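Local coordinates for protein proteolytically activated form of PPO4 Tyrosinase (PDB 4OUA) that catalyses the copper-dependent o-hydroxylation of monophenols and the oxidation of the resulting o-diphenols to o-quinones, the initial step of melanin synthesis, at residues Leu3-Gly7 against Phe328-Glu332; Tyr31-Gln36 against Ile159-Ile165; Glu230-His235 against His242-Ala248; Pro352-Lys356 against Tyr368-His372. Residue numbers count along the deposited sequence, not the author numbering.

Interaction 1 of 4, residues Leu3-Gly7 against Phe328-Glu332; sequences LATVG and FYETE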
loop_
_atom_site.group_PDB
_atom_site.type_symbol
_atom_site.label_atom_id
_atom_site.label_comp_id
_atom_site.label_asym_id
_atom_site.label_seq_id
_atom_site.Cartn_x
_atom_site.Cartn_y
_atom_site.Cartn_z
ATOM N N LEU A 3 -5.271 16.732 -9.326
ATOM C CA LEU A 3 -6.078 15.647 -8.783
ATOM C C LEU A 3 -5.820 15.516 -7.286
ATOM O O LEU A 3 -4.970 14.735 -6.861
ATOM C CB LEU A 3 -5.766 14.331 -9.501
ATOM C CG LEU A 3 -6.787 13.191 -9.422
ATOM C CD1 LEU A 3 -6.965 12.693 -7.994
ATOM C CD2 LEU A 3 -8.122 13.620 -10.015
ATOM N N ALA A 4 -6.552 16.290 -6.492
ATOM C CA ALA A 4 -6.374 16.284 -5.043
ATOM C C ALA A 4 -6.708 14.921 -4.445
ATOM O O ALA A 4 -7.619 14.235 -4.911
ATOM C CB ALA A 4 -7.229 17.366 -4.403
ATOM N N THR A 5 -5.965 14.532 -3.413
ATOM C CA THR A 5 -6.200 13.260 -2.735
ATOM C C THR A 5 -7.230 13.423 -1.622
ATOM O O THR A 5 -6.884 13.739 -0.484
ATOM C CB THR A 5 -4.899 12.682 -2.143
ATOM O OG1 THR A 5 -3.960 12.436 -3.196
ATOM C CG2 THR A 5 -5.183 11.381 -1.413
ATOM N N VAL A 6 -8.495 13.200 -1.961
ATOM C CA VAL A 6 -9.591 13.391 -1.017
ATOM C C VAL A 6 -10.086 12.070 -0.438
ATOM O O VAL A 6 -10.885 12.055 0.499
ATOM C CB VAL A 6 -10.775 14.117 -1.678
ATOM C CG1 VAL A 6 -10.400 15.556 -2.001
ATOM C CG2 VAL A 6 -11.216 13.375 -2.931
ATOM N N GLY A 7 -9.610 10.965 -1.001
ATOM C CA GLY A 7 -10.002 9.646 -0.537
ATOM C C GLY A 7 -11.274 9.163 -1.202
ATOM O O GLY A 7 -11.889 9.897 -1.977
ATOM N N PHE A 328 0.419 14.903 -2.444
ATOM C CA PHE A 328 -0.925 14.661 -1.934
ATOM C C PHE A 328 -1.548 15.937 -1.376
ATOM O O PHE A 328 -1.020 16.539 -0.443
ATOM C CB PHE A 328 -0.895 13.569 -0.862
ATOM C CG PHE A 328 -0.181 12.318 -1.295
ATOM C CD1 PHE A 328 -0.745 11.472 -2.234
ATOM C CD2 PHE A 328 1.054 11.988 -0.763
ATOM C CE1 PHE A 328 -0.090 10.322 -2.635
ATOM C CE2 PHE A 328 1.713 10.838 -1.160
ATOM C CZ PHE A 328 1.140 10.004 -2.096
ATOM N N TYR A 329 -2.677 16.340 -1.949
ATOM C CA TYR A 329 -3.329 17.592 -1.574
ATOM C C TYR A 329 -4.739 17.390 -1.027
ATOM O O TYR A 329 -5.526 16.617 -1.575
ATOM C CB TYR A 329 -3.379 18.540 -2.774
ATOM C CG TYR A 329 -2.086 19.277 -3.031
ATOM C CD1 TYR A 329 -0.969 18.612 -3.518
ATOM C CD2 TYR A 329 -1.985 20.641 -2.794
ATOM C CE1 TYR A 329 0.216 19.284 -3.755
ATOM C CE2 TYR A 329 -0.807 21.322 -3.030
ATOM C CZ TYR A 329 0.290 20.639 -3.509
ATOM O OH TYR A 329 1.465 21.314 -3.744
ATOM N N GLU A 330 -5.049 18.095 0.057
ATOM C CA GLU A 330 -6.388 18.082 0.634
ATOM C C GLU A 330 -7.377 18.731 -0.328
ATOM O O GLU A 330 -8.483 18.232 -0.532
ATOM C CB GLU A 330 -6.404 18.811 1.977
ATOM C CG GLU A 330 -5.327 18.359 2.946
ATOM C CD GLU A 330 -5.297 19.193 4.213
ATOM O OE1 GLU A 330 -4.357 19.022 5.019
ATOM O OE2 GLU A 330 -6.214 20.023 4.401
ATOM N N THR A 331 -6.966 19.854 -0.909
ATOM C CA THR A 331 -7.757 20.541 -1.921
ATOM C C THR A 331 -6.857 20.954 -3.082
ATOM O O THR A 331 -5.741 20.456 -3.217
ATOM C CB THR A 331 -8.468 21.785 -1.349
ATOM O OG1 THR A 331 -7.498 22.779 -0.999
ATOM C CG2 THR A 331 -9.281 21.417 -0.119
ATOM N N GLU A 332 -7.345 21.865 -3.917
ATOM C CA GLU A 332 -6.572 22.342 -5.057
ATOM C C GLU A 332 -5.324 23.111 -4.628
ATOM O O GLU A 332 -4.295 23.062 -5.302
ATOM C CB GLU A 332 -7.439 23.226 -5.956
ATOM C CG GLU A 332 -8.515 22.479 -6.727
ATOM C CD GLU A 332 -7.940 21.458 -7.687
ATOM O OE1 GLU A 332 -8.425 21.377 -8.836
ATOM O OE2 GLU A 332 -7.002 20.733 -7.292
#

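Interaction 2 of 4, residues Tyr31-Gln36 against Ile159-Ile165; sequences YIRALQ and ITVRNPI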
loop_
_atom_site.group_PDB
_atom_site.type_symbol
_atom_site.label_atom_id
_atom_site.label_comp_id
_atom_site.label_asym_id
_atom_site.label_seq_id
_atom_site.Cartn_x
_atom_site.Cartn_y
_atom_site.Cartn_z
ATOM N N TYR A 31 -12.815 -5.400 -7.851
ATOM C CA TYR A 31 -11.387 -5.157 -7.699
ATOM C C TYR A 31 -10.613 -5.658 -8.917
ATOM O O TYR A 31 -9.714 -4.981 -9.412
ATOM C CB TYR A 31 -10.865 -5.818 -6.421
ATOM C CG TYR A 31 -9.470 -5.382 -6.035
ATOM C CD1 TYR A 31 -9.256 -4.175 -5.383
ATOM C CD2 TYR A 31 -8.367 -6.176 -6.323
ATOM C CE1 TYR A 31 -7.984 -3.769 -5.028
ATOM C CE2 TYR A 31 -7.089 -5.779 -5.972
ATOM C CZ TYR A 31 -6.904 -4.574 -5.323
ATOM O OH TYR A 31 -5.637 -4.170 -4.972
ATOM N N ILE A 32 -10.970 -6.846 -9.396
ATOM C CA ILE A 32 -10.322 -7.432 -10.565
ATOM C C ILE A 32 -10.617 -6.627 -11.827
ATOM O O ILE A 32 -9.757 -6.479 -12.697
ATOM C CB ILE A 32 -10.766 -8.889 -10.786
ATOM C CG1 ILE A 32 -10.446 -9.741 -9.555
ATOM C CG2 ILE A 32 -10.104 -9.466 -12.028
ATOM C CD1 ILE A 32 -8.972 -9.818 -9.228
ATOM N N ARG A 33 -11.837 -6.111 -11.924
ATOM C CA ARG A 33 -12.228 -5.296 -13.066
ATOM C C ARG A 33 -11.557 -3.926 -13.029
ATOM O O ARG A 33 -10.988 -3.478 -14.024
ATOM C CB ARG A 33 -13.748 -5.130 -13.116
ATOM C CG ARG A 33 -14.510 -6.404 -13.441
ATOM C CD ARG A 33 -14.103 -6.964 -14.795
ATOM N NE ARG A 33 -15.081 -7.919 -15.309
ATOM C CZ ARG A 33 -14.934 -8.610 -16.437
ATOM N NH1 ARG A 33 -13.841 -8.460 -17.173
ATOM N NH2 ARG A 33 -15.879 -9.454 -16.827
ATOM N N ALA A 34 -11.628 -3.266 -11.876
ATOM C CA ALA A 34 -11.104 -1.912 -11.733
ATOM C C ALA A 34 -9.585 -1.888 -11.823
ATOM O O ALA A 34 -9.003 -0.955 -12.377
ATOM C CB ALA A 34 -11.565 -1.302 -10.419
ATOM N N LEU A 35 -8.946 -2.916 -11.276
ATOM C CA LEU A 35 -7.490 -3.008 -11.306
ATOM C C LEU A 35 -6.988 -3.225 -12.732
ATOM O O LEU A 35 -5.982 -2.645 -13.144
ATOM C CB LEU A 35 -7.006 -4.133 -10.391
ATOM C CG LEU A 35 -5.494 -4.305 -10.272
ATOM C CD1 LEU A 35 -4.839 -3.005 -9.838
ATOM C CD2 LEU A 35 -5.170 -5.421 -9.298
ATOM N N GLN A 36 -7.696 -4.061 -13.484
ATOM C CA GLN A 36 -7.369 -4.276 -14.885
ATOM C C GLN A 36 -7.635 -3.000 -15.679
ATOM O O GLN A 36 -6.923 -2.683 -16.629
ATOM C CB GLN A 36 -8.178 -5.445 -15.454
ATOM C CG GLN A 36 -7.858 -5.788 -16.901
ATOM C CD GLN A 36 -6.510 -6.462 -17.056
ATOM O OE1 GLN A 36 -6.248 -7.502 -16.450
ATOM N NE2 GLN A 36 -5.642 -5.871 -17.871
ATOM N N ILE A 159 -17.549 -16.097 -14.495
ATOM C CA ILE A 159 -16.519 -16.295 -15.507
ATOM C C ILE A 159 -15.129 -16.295 -14.884
ATOM O O ILE A 159 -14.967 -15.990 -13.702
ATOM C CB ILE A 159 -16.576 -15.209 -16.587
ATOM C CG1 ILE A 159 -15.945 -13.914 -16.071
ATOM C CG2 ILE A 159 -18.011 -14.983 -17.034
ATOM C CD1 ILE A 159 -15.795 -12.845 -17.129
ATOM N N THR A 160 -14.125 -16.638 -15.686
ATOM C CA THR A 160 -12.742 -16.608 -15.227
ATOM C C THR A 160 -11.889 -15.755 -16.157
ATOM O O THR A 160 -11.727 -16.071 -17.337
ATOM C CB THR A 160 -12.139 -18.023 -15.132
ATOM O OG1 THR A 160 -12.064 -18.607 -16.438
ATOM C CG2 THR A 160 -12.992 -18.905 -14.232
ATOM N N VAL A 161 -11.354 -14.665 -15.619
ATOM C CA VAL A 161 -10.502 -13.767 -16.388
ATOM C C VAL A 161 -9.090 -13.784 -15.820
ATOM O O VAL A 161 -8.874 -14.251 -14.703
ATOM C CB VAL A 161 -11.043 -12.327 -16.381
ATOM C CG1 VAL A 161 -12.472 -12.300 -16.888
ATOM C CG2 VAL A 161 -10.962 -11.741 -14.981
ATOM N N ARG A 162 -8.131 -13.278 -16.590
ATOM C CA ARG A 162 -6.740 -13.280 -16.151
ATOM C C ARG A 162 -6.557 -12.397 -14.919
ATOM O O ARG A 162 -7.212 -11.365 -14.775
ATOM C CB ARG A 162 -5.811 -12.830 -17.282
ATOM C CG ARG A 162 -6.021 -11.404 -17.768
ATOM C CD ARG A 162 -5.148 -11.133 -18.989
ATOM N NE ARG A 162 -5.149 -9.730 -19.392
ATOM C CZ ARG A 162 -6.158 -9.134 -20.018
ATOM N NH1 ARG A 162 -7.258 -9.817 -20.303
ATOM N NH2 ARG A 162 -6.074 -7.853 -20.351
ATOM N N ASN A 163 -5.664 -12.825 -14.033
ATOM C CA ASN A 163 -5.455 -12.157 -12.755
ATOM C C ASN A 163 -4.523 -10.956 -12.869
ATOM O O ASN A 163 -3.333 -11.114 -13.143
ATOM C CB ASN A 163 -4.900 -13.150 -11.733
ATOM C CG ASN A 163 -5.013 -12.647 -10.309
ATOM O OD1 ASN A 163 -5.280 -11.468 -10.071
ATOM N ND2 ASN A 163 -4.808 -13.542 -9.349
ATOM N N PRO A 164 -5.063 -9.748 -12.654
ATOM C CA PRO A 164 -4.276 -8.513 -12.708
ATOM C C PRO A 164 -3.485 -8.271 -11.424
ATOM O O PRO A 164 -2.674 -7.349 -11.363
ATOM C CB PRO A 164 -5.340 -7.434 -12.904
ATOM C CG PRO A 164 -6.539 -7.984 -12.214
ATOM C CD PRO A 164 -6.492 -9.480 -12.413
ATOM N N ILE A 165 -3.724 -9.100 -10.413
ATOM C CA ILE A 165 -3.071 -8.944 -9.119
ATOM C C ILE A 165 -1.649 -9.504 -9.125
ATOM O O ILE A 165 -0.790 -9.041 -8.374
ATOM C CB ILE A 165 -3.881 -9.629 -7.998
ATOM C CG1 ILE A 165 -5.284 -9.026 -7.915
ATOM C CG2 ILE A 165 -3.170 -9.501 -6.664
ATOM C CD1 ILE A 165 -6.132 -9.602 -6.804
HETATM O O HOH W 1 -8.515 -9.229 -15.571
#

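Interaction 3 of 4, residues Glu230-His235 against His242-Ala248; sequences EAFSNH and HANSLEA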
loop_
_atom_site.group_PDB
_atom_site.type_symbol
_atom_site.label_atom_id
_atom_site.label_comp_id
_atom_site.label_asym_id
_atom_site.label_seq_id
_atom_site.Cartn_x
_atom_site.Cartn_y
_atom_site.Cartn_z
ATOM N N GLU A 230 10.526 8.513 16.678
ATOM C CA GLU A 230 11.735 8.351 15.877
ATOM C C GLU A 230 12.079 6.882 15.660
ATOM O O GLU A 230 12.407 6.474 14.548
ATOM C CB GLU A 230 12.913 9.073 16.532
ATOM C CG GLU A 230 13.441 10.247 15.723
ATOM C CD GLU A 230 13.996 9.825 14.373
ATOM O OE1 GLU A 230 14.377 8.644 14.226
ATOM O OE2 GLU A 230 14.051 10.676 13.459
ATOM N N ALA A 231 12.001 6.090 16.725
ATOM C CA ALA A 231 12.340 4.675 16.647
ATOM C C ALA A 231 11.240 3.868 15.958
ATOM O O ALA A 231 11.457 2.724 15.559
ATOM C CB ALA A 231 12.608 4.121 18.037
ATOM N N PHE A 232 10.064 4.471 15.818
ATOM C CA PHE A 232 8.918 3.786 15.229
ATOM C C PHE A 232 8.699 4.152 13.762
ATOM O O PHE A 232 8.287 3.312 12.962
ATOM C CB PHE A 232 7.652 4.100 16.031
ATOM C CG PHE A 232 6.377 3.724 15.326
ATOM C CD1 PHE A 232 5.919 2.417 15.343
ATOM C CD2 PHE A 232 5.636 4.679 14.650
ATOM C CE1 PHE A 232 4.747 2.069 14.701
ATOM C CE2 PHE A 232 4.464 4.338 14.003
ATOM C CZ PHE A 232 4.019 3.031 14.029
ATOM N N SER A 233 9.007 5.380 13.394
ATOM C CA SER A 233 8.739 5.867 12.060
ATOM C C SER A 233 9.600 5.307 10.976
ATOM O O SER A 233 9.100 4.830 9.992
ATOM C CB SER A 233 8.893 7.351 12.043
ATOM O OG SER A 233 9.749 7.692 13.067
ATOM N N ASN A 234 10.899 5.415 11.134
ATOM C CA ASN A 234 11.794 4.985 10.101
ATOM C C ASN A 234 12.844 4.064 10.597
ATOM O O ASN A 234 12.940 3.810 11.750
ATOM C CB ASN A 234 12.450 6.173 9.484
ATOM C CG ASN A 234 13.187 6.989 10.474
ATOM O OD1 ASN A 234 14.367 7.140 10.391
ATOM N ND2 ASN A 234 12.489 7.528 11.401
ATOM N N HIS A 235 13.649 3.581 9.680
ATOM C CA HIS A 235 14.683 2.634 9.980
ATOM C C HIS A 235 16.073 3.216 9.982
ATOM O O HIS A 235 16.934 2.673 10.620
ATOM C CB HIS A 235 14.626 1.487 8.991
ATOM C CG HIS A 235 14.826 1.898 7.577
ATOM N ND1 HIS A 235 14.312 1.199 6.520
ATOM C CD2 HIS A 235 15.486 2.944 7.045
ATOM C CE1 HIS A 235 14.653 1.793 5.397
ATOM N NE2 HIS A 235 15.361 2.856 5.688
ATOM N N HIS A 242 16.664 1.543 15.410
ATOM C CA HIS A 242 15.510 1.682 14.529
ATOM C C HIS A 242 15.071 0.333 13.964
ATOM O O HIS A 242 14.217 0.269 13.080
ATOM C CB HIS A 242 15.820 2.644 13.378
ATOM C CG HIS A 242 16.093 4.050 13.815
ATOM N ND1 HIS A 242 17.266 4.424 14.434
ATOM C CD2 HIS A 242 15.346 5.175 13.712
ATOM C CE1 HIS A 242 17.229 5.718 14.697
ATOM N NE2 HIS A 242 16.075 6.198 14.269
ATOM N N ALA A 243 15.658 -0.744 14.482
ATOM C CA ALA A 243 15.387 -2.086 13.976
ATOM C C ALA A 243 13.957 -2.534 14.260
ATOM O O ALA A 243 13.455 -3.470 13.638
ATOM C CB ALA A 243 16.372 -3.078 14.574
ATOM N N ASN A 244 13.304 -1.860 15.201
ATOM C CA ASN A 244 11.947 -2.215 15.595
ATOM C C ASN A 244 10.927 -1.208 15.067
ATOM O O ASN A 244 9.829 -1.077 15.608
ATOM C CB ASN A 244 11.852 -2.315 17.118
ATOM C CG ASN A 244 10.646 -3.107 17.580
ATOM O OD1 ASN A 244 10.237 -4.070 16.933
ATOM N ND2 ASN A 244 10.067 -2.700 18.703
ATOM N N SER A 245 11.296 -0.499 14.006
ATOM C CA SER A 245 10.437 0.537 13.446
ATOM C C SER A 245 9.369 -0.044 12.529
ATOM O O SER A 245 9.478 -1.182 12.073
ATOM C CB SER A 245 11.268 1.566 12.679
ATOM O OG SER A 245 11.904 0.974 11.561
ATOM N N LEU A 246 8.334 0.750 12.269
ATOM C CA LEU A 246 7.272 0.365 11.349
ATOM C C LEU A 246 7.845 0.065 9.969
ATOM O O LEU A 246 7.335 -0.791 9.249
ATOM C CB LEU A 246 6.218 1.472 11.253
ATOM C CG LEU A 246 5.015 1.251 10.328
ATOM C CD1 LEU A 246 4.009 0.292 10.951
ATOM C CD2 LEU A 246 4.353 2.574 9.975
ATOM N N GLU A 247 8.915 0.770 9.613
ATOM C CA GLU A 247 9.513 0.641 8.288
ATOM C C GLU A 247 10.460 -0.549 8.202
ATOM O O GLU A 247 10.501 -1.246 7.186
ATOM C CB GLU A 247 10.256 1.923 7.910
ATOM C CG GLU A 247 10.829 1.911 6.505
ATOM C CD GLU A 247 11.599 3.176 6.173
ATOM O OE1 GLU A 247 11.961 3.919 7.108
ATOM O OE2 GLU A 247 11.841 3.426 4.973
ATOM N N ALA A 248 11.223 -0.774 9.268
ATOM C CA ALA A 248 12.170 -1.882 9.318
ATOM C C ALA A 248 11.457 -3.215 9.114
ATOM O O ALA A 248 11.877 -4.036 8.298
ATOM C CB ALA A 248 12.919 -1.876 10.639
#

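Interaction 4 of 4, residues Pro352-Lys356 against Tyr368-His372; sequences PDFDK and YINDH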
loop_
_atom_site.group_PDB
_atom_site.type_symbol
_atom_site.label_atom_id
_atom_site.label_comp_id
_atom_site.label_asym_id
_atom_site.label_seq_id
_atom_site.Cartn_x
_atom_site.Cartn_y
_atom_site.Cartn_z
ATOM N N PRO A 352 -11.310 -3.396 10.449
ATOM C CA PRO A 352 -12.257 -4.242 11.183
ATOM C C PRO A 352 -11.779 -4.601 12.588
ATOM O O PRO A 352 -12.556 -5.140 13.378
ATOM C CB PRO A 352 -12.362 -5.495 10.306
ATOM C CG PRO A 352 -11.104 -5.515 9.517
ATOM C CD PRO A 352 -10.756 -4.082 9.269
ATOM N N ASP A 353 -10.518 -4.304 12.892
ATOM C CA ASP A 353 -9.959 -4.572 14.212
ATOM C C ASP A 353 -10.637 -3.731 15.289
ATOM O O ASP A 353 -10.570 -4.058 16.473
ATOM C CB ASP A 353 -8.453 -4.303 14.220
ATOM C CG ASP A 353 -7.726 -5.018 13.096
ATOM O OD1 ASP A 353 -7.652 -4.455 11.984
ATOM O OD2 ASP A 353 -7.230 -6.142 13.325
ATOM N N PHE A 354 -11.296 -2.654 14.871
ATOM C CA PHE A 354 -11.884 -1.702 15.805
ATOM C C PHE A 354 -13.406 -1.789 15.884
ATOM O O PHE A 354 -14.036 -1.000 16.588
ATOM C CB PHE A 354 -11.485 -0.275 15.422
ATOM C CG PHE A 354 -10.002 -0.051 15.377
ATOM C CD1 PHE A 354 -9.290 0.194 16.539
ATOM C CD2 PHE A 354 -9.321 -0.074 14.173
ATOM C CE1 PHE A 354 -7.926 0.406 16.501
ATOM C CE2 PHE A 354 -7.955 0.137 14.127
ATOM C CZ PHE A 354 -7.257 0.377 15.293
ATOM N N ASP A 355 -13.992 -2.746 15.170
ATOM C CA ASP A 355 -15.447 -2.813 15.027
ATOM C C ASP A 355 -16.186 -2.972 16.353
ATOM O O ASP A 355 -17.230 -2.351 16.564
ATOM C CB ASP A 355 -15.835 -3.960 14.086
ATOM C CG ASP A 355 -15.599 -3.621 12.622
ATOM O OD1 ASP A 355 -15.488 -2.420 12.295
ATOM O OD2 ASP A 355 -15.534 -4.559 11.797
ATOM N N LYS A 356 -15.648 -3.797 17.246
ATOM C CA LYS A 356 -16.313 -4.077 18.515
ATOM C C LYS A 356 -16.080 -2.990 19.564
ATOM O O LYS A 356 -16.586 -3.089 20.682
ATOM C CB LYS A 356 -15.858 -5.430 19.066
ATOM C CG LYS A 356 -16.762 -6.595 18.694
ATOM C CD LYS A 356 -16.743 -6.869 17.200
ATOM C CE LYS A 356 -17.656 -8.035 16.847
ATOM N NZ LYS A 356 -17.533 -8.436 15.416
ATOM N N TYR A 368 -8.540 -3.236 24.502
ATOM C CA TYR A 368 -9.102 -4.166 23.530
ATOM C C TYR A 368 -8.087 -4.498 22.444
ATOM O O TYR A 368 -7.873 -5.663 22.111
ATOM C CB TYR A 368 -10.370 -3.588 22.902
ATOM C CG TYR A 368 -11.013 -4.493 21.876
ATOM C CD1 TYR A 368 -11.895 -5.493 22.263
ATOM C CD2 TYR A 368 -10.742 -4.346 20.521
ATOM C CE1 TYR A 368 -12.485 -6.323 21.333
ATOM C CE2 TYR A 368 -11.330 -5.171 19.583
ATOM C CZ TYR A 368 -12.201 -6.159 19.995
ATOM O OH TYR A 368 -12.792 -6.987 19.069
ATOM N N ILE A 369 -7.465 -3.461 21.896
ATOM C CA ILE A 369 -6.488 -3.629 20.830
ATOM C C ILE A 369 -5.249 -4.365 21.325
ATOM O O ILE A 369 -4.683 -5.195 20.612
ATOM C CB ILE A 369 -6.075 -2.274 20.232
ATOM C CG1 ILE A 369 -7.294 -1.565 19.643
ATOM C CG2 ILE A 369 -5.012 -2.463 19.166
ATOM C CD1 ILE A 369 -7.996 -2.367 18.570
ATOM N N ASN A 370 -4.833 -4.059 22.550
ATOM C CA ASN A 370 -3.676 -4.717 23.146
ATOM C C ASN A 370 -3.894 -6.222 23.265
ATOM O O ASN A 370 -3.011 -7.012 22.936
ATOM C CB ASN A 370 -3.367 -4.122 24.519
ATOM C CG ASN A 370 -2.003 -4.532 25.035
ATOM O OD1 ASN A 370 -1.016 -3.822 24.843
ATOM N ND2 ASN A 370 -1.938 -5.686 25.690
ATOM N N ASP A 371 -5.072 -6.617 23.739
ATOM C CA ASP A 371 -5.425 -8.031 23.800
ATOM C C ASP A 371 -5.472 -8.620 22.399
ATOM O O ASP A 371 -5.117 -9.778 22.187
ATOM C CB ASP A 371 -6.772 -8.234 24.496
ATOM C CG ASP A 371 -6.704 -7.979 25.986
ATOM O OD1 ASP A 371 -5.583 -7.856 26.523
ATOM O OD2 ASP A 371 -7.776 -7.913 26.623
ATOM N N HIS A 372 -5.917 -7.805 21.446
ATOM C CA HIS A 372 -6.001 -8.215 20.052
ATOM C C HIS A 372 -4.620 -8.556 19.497
ATOM O O HIS A 372 -4.425 -9.613 18.894
ATOM C CB HIS A 372 -6.655 -7.110 19.219
ATOM C CG HIS A 372 -6.783 -7.443 17.766
ATOM N ND1 HIS A 372 -7.305 -8.636 17.318
ATOM C CD2 HIS A 372 -6.459 -6.734 16.658
ATOM C CE1 HIS A 372 -7.295 -8.650 15.998
ATOM N NE2 HIS A 372 -6.788 -7.509 15.572
HETATM O O HOH W 2 -13.171 -5.719 16.683
#

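Interaction 1 of 4, residues Leu3-Gly7 against Phe328-Glu332
This is a loop-to-loop contact between the N-terminal tail and a loop late in the chain, partly buried. Neither segment is a regular helix or strand. Ala4 and Tyr329 come closest along the backbone, with their CA atoms 4.8 Å apart. One weak backbone hydrogen bond joins the two: Thr5 N gives to Tyr329 O at 2.8 Å, with a bent angle of 122° at the hydrogen. The CB of Ala4 points to the other loop. It lies 3.4 Å from Tyr329 O, 3.6 Å from Thr331 O and 4.3 Å from Tyr329 CB, so a small methyl rests mainly on backbone carbonyls. Val6 CG1 approaches Glu330 O at 3.6 Å. On the buried side, Thr5 OG1 sits at the edge of the Phe328 ring, 3.5 Å from Phe328 CD1. The Tyr329 ring turns away from the tail, and its OH bonds Glu326. Thr5 O accepts from Trp336 NE1, and Gln99 of helix 86-109 bonds the backbone N of both Val6 and Gly7. Phe328 also meets Trp89 edge to face, and its side chain lies about 7 Å from that of His90, a copper ligand. The contact lays the N-terminal segment between the 328-332 loop and helix 86-109 of the di-copper tyrosinase fold, near the copper site of His56, His81 and His90.

Interaction 2 of 4, residues Tyr31-Gln36 against Ile159-Ile165
Ile32 packs against the CG-CD edge of Pro164, with Ile32 CG2 3.6 Å from Pro164 CD. Its CG2 also meets Val161 CG2 at 3.8 Å, and its CD1 meets Ile165 CD1 at 3.7 Å. Leu35 extends this patch: Leu35 CD2 is 3.9 Å from Ile165 CG1. The edge of the Tyr31 ring touches Ile165 CD1, 4.0 Å from Tyr31 CE2. Thus one face of helix 25-39 packs on the end of strand 158-162 and the turn after it. In that turn Asn163 OD1 accepts from Ile165 N at 2.9 Å, an Asx turn, while Asn163 ND2 bonds Glu142 O. Arg33 turns its end back to the strand, with NH2 3.4 Å from Ile159 CD1. Gln36 covers one face of the Arg162 guanidinium, and its NE2 is bonded to Asp40. No direct hydrogen bond crosses the contact. One water bridges it, giving to Gln36 OE1 at 3.0 Å and to Arg162 O at 2.6 Å. The chemistry implies apolar adhesion of helix to hairpin, with polar groups and solvent at its margin.

Interaction 3 of 4, residues Glu230-His235 against His242-Ala248
His242, His235 and Glu247 have the most surface covered here. The His242 ring fits beside the end of helix 229-233. Its NE2 gives a hydrogen bond to Glu230 OE1 at 3.0 Å, a His-carboxylate pair, while its ND1 bonds Asp239. The ring edge also passes Asn234 O, 3.4 Å from His242 CD2. His235 follows the helix end. Its backbone N gives to Glu247 OE1 at 3.1 Å, and Glu247 OE2 lies over the face of its ring, 3.3 Å from His235 CE1. The ring nitrogens of His235 bond Ser82 and Asp251. Glu247 OE1 also accepts from Ser82 N, and its side chain is about 3 Å from that of His81, a copper ligand. Between these residues the chain turns into the next helix. A type I turn runs from His242 to Ser245, and Ser245 is the N-cap: its OG accepts from Ala248 N at 3.0 Å. Leu246 N gives to Phe232 O at 2.7 Å, and Leu246 CB makes a CH-pi contact with the Phe232 ring. The contact thus joins the end of helix 229-233 to the start of helix 246-258, which carries His250 and His254 of the second copper site, with helices 86-109, 201-224 and 277-295 alongside.

Interaction 4 of 4, residues Pro352-Lys356 against Tyr368-His372
His372 takes a t rotamer on helix 362-377, which directs its ring at the 3-10 segment 352-354. Its NE2 gives a hydrogen bond to Asp353 OD2 at 2.7 Å, with the oxygen near the plane of the ring. The m rotamer of Asp353 turns its carboxylate, which starts sideways, to the helix. Its OD2 also forms a salt bridge with Arg287, so one carboxylate oxygen serves two cationic or donor partners. Tyr368 is one helical turn before His372 and shares its t rotamer. The two side chains therefore leave the helix on the same side, and both CA-to-CB bonds point toward the loop. The edge of the Tyr368 ring meets the Asp353 carbonyl, with Tyr368 CE2 3.4 Å from Asp353 O.

This is a local helix-to-loop contact near the C-terminal end of the chain, where helix 362-377 folds back on the 3-10 turn that precedes it. It lies away from the copper sites. Ile369 is in the mm rotamer, which brings its CD1 to 3.5 Å from Phe354 CE1. Phe354 starts away from the helix, but its m rotamer brings the ring end back to Ile369. Both side chains also touch Leu291 of helix 277-295. Lys356 points its CB toward the helix, 3.4 Å from Tyr368 OH, and then leads its amine away. A water accepts from Lys356 N at 3.2 Å and lies 2.7 Å from Tyr368 OH, to which it is hydrogen-bonded.

From the N terminus, interaction 1 opens first and closes a loop of 320 residues when the tail meets 328-332. Interactions 2 and 3 both fall within that span, one after the other. Interaction 2 brings helix 25-39 to the hairpin of strands 148-152 and 158-162. Interaction 3 is a short closure, with six residues between its segments, that joins helix 229-233 to helix 246-258. These two lie on opposite sides of the chain's centre, with centres 35 Å apart. Interaction 4 comes after interaction 1 has closed and joins helix 362-377 to the turn before it. No loops cross and none of the contacts touch. Interactions 3 and 4 have the closest centres, 23 Å apart.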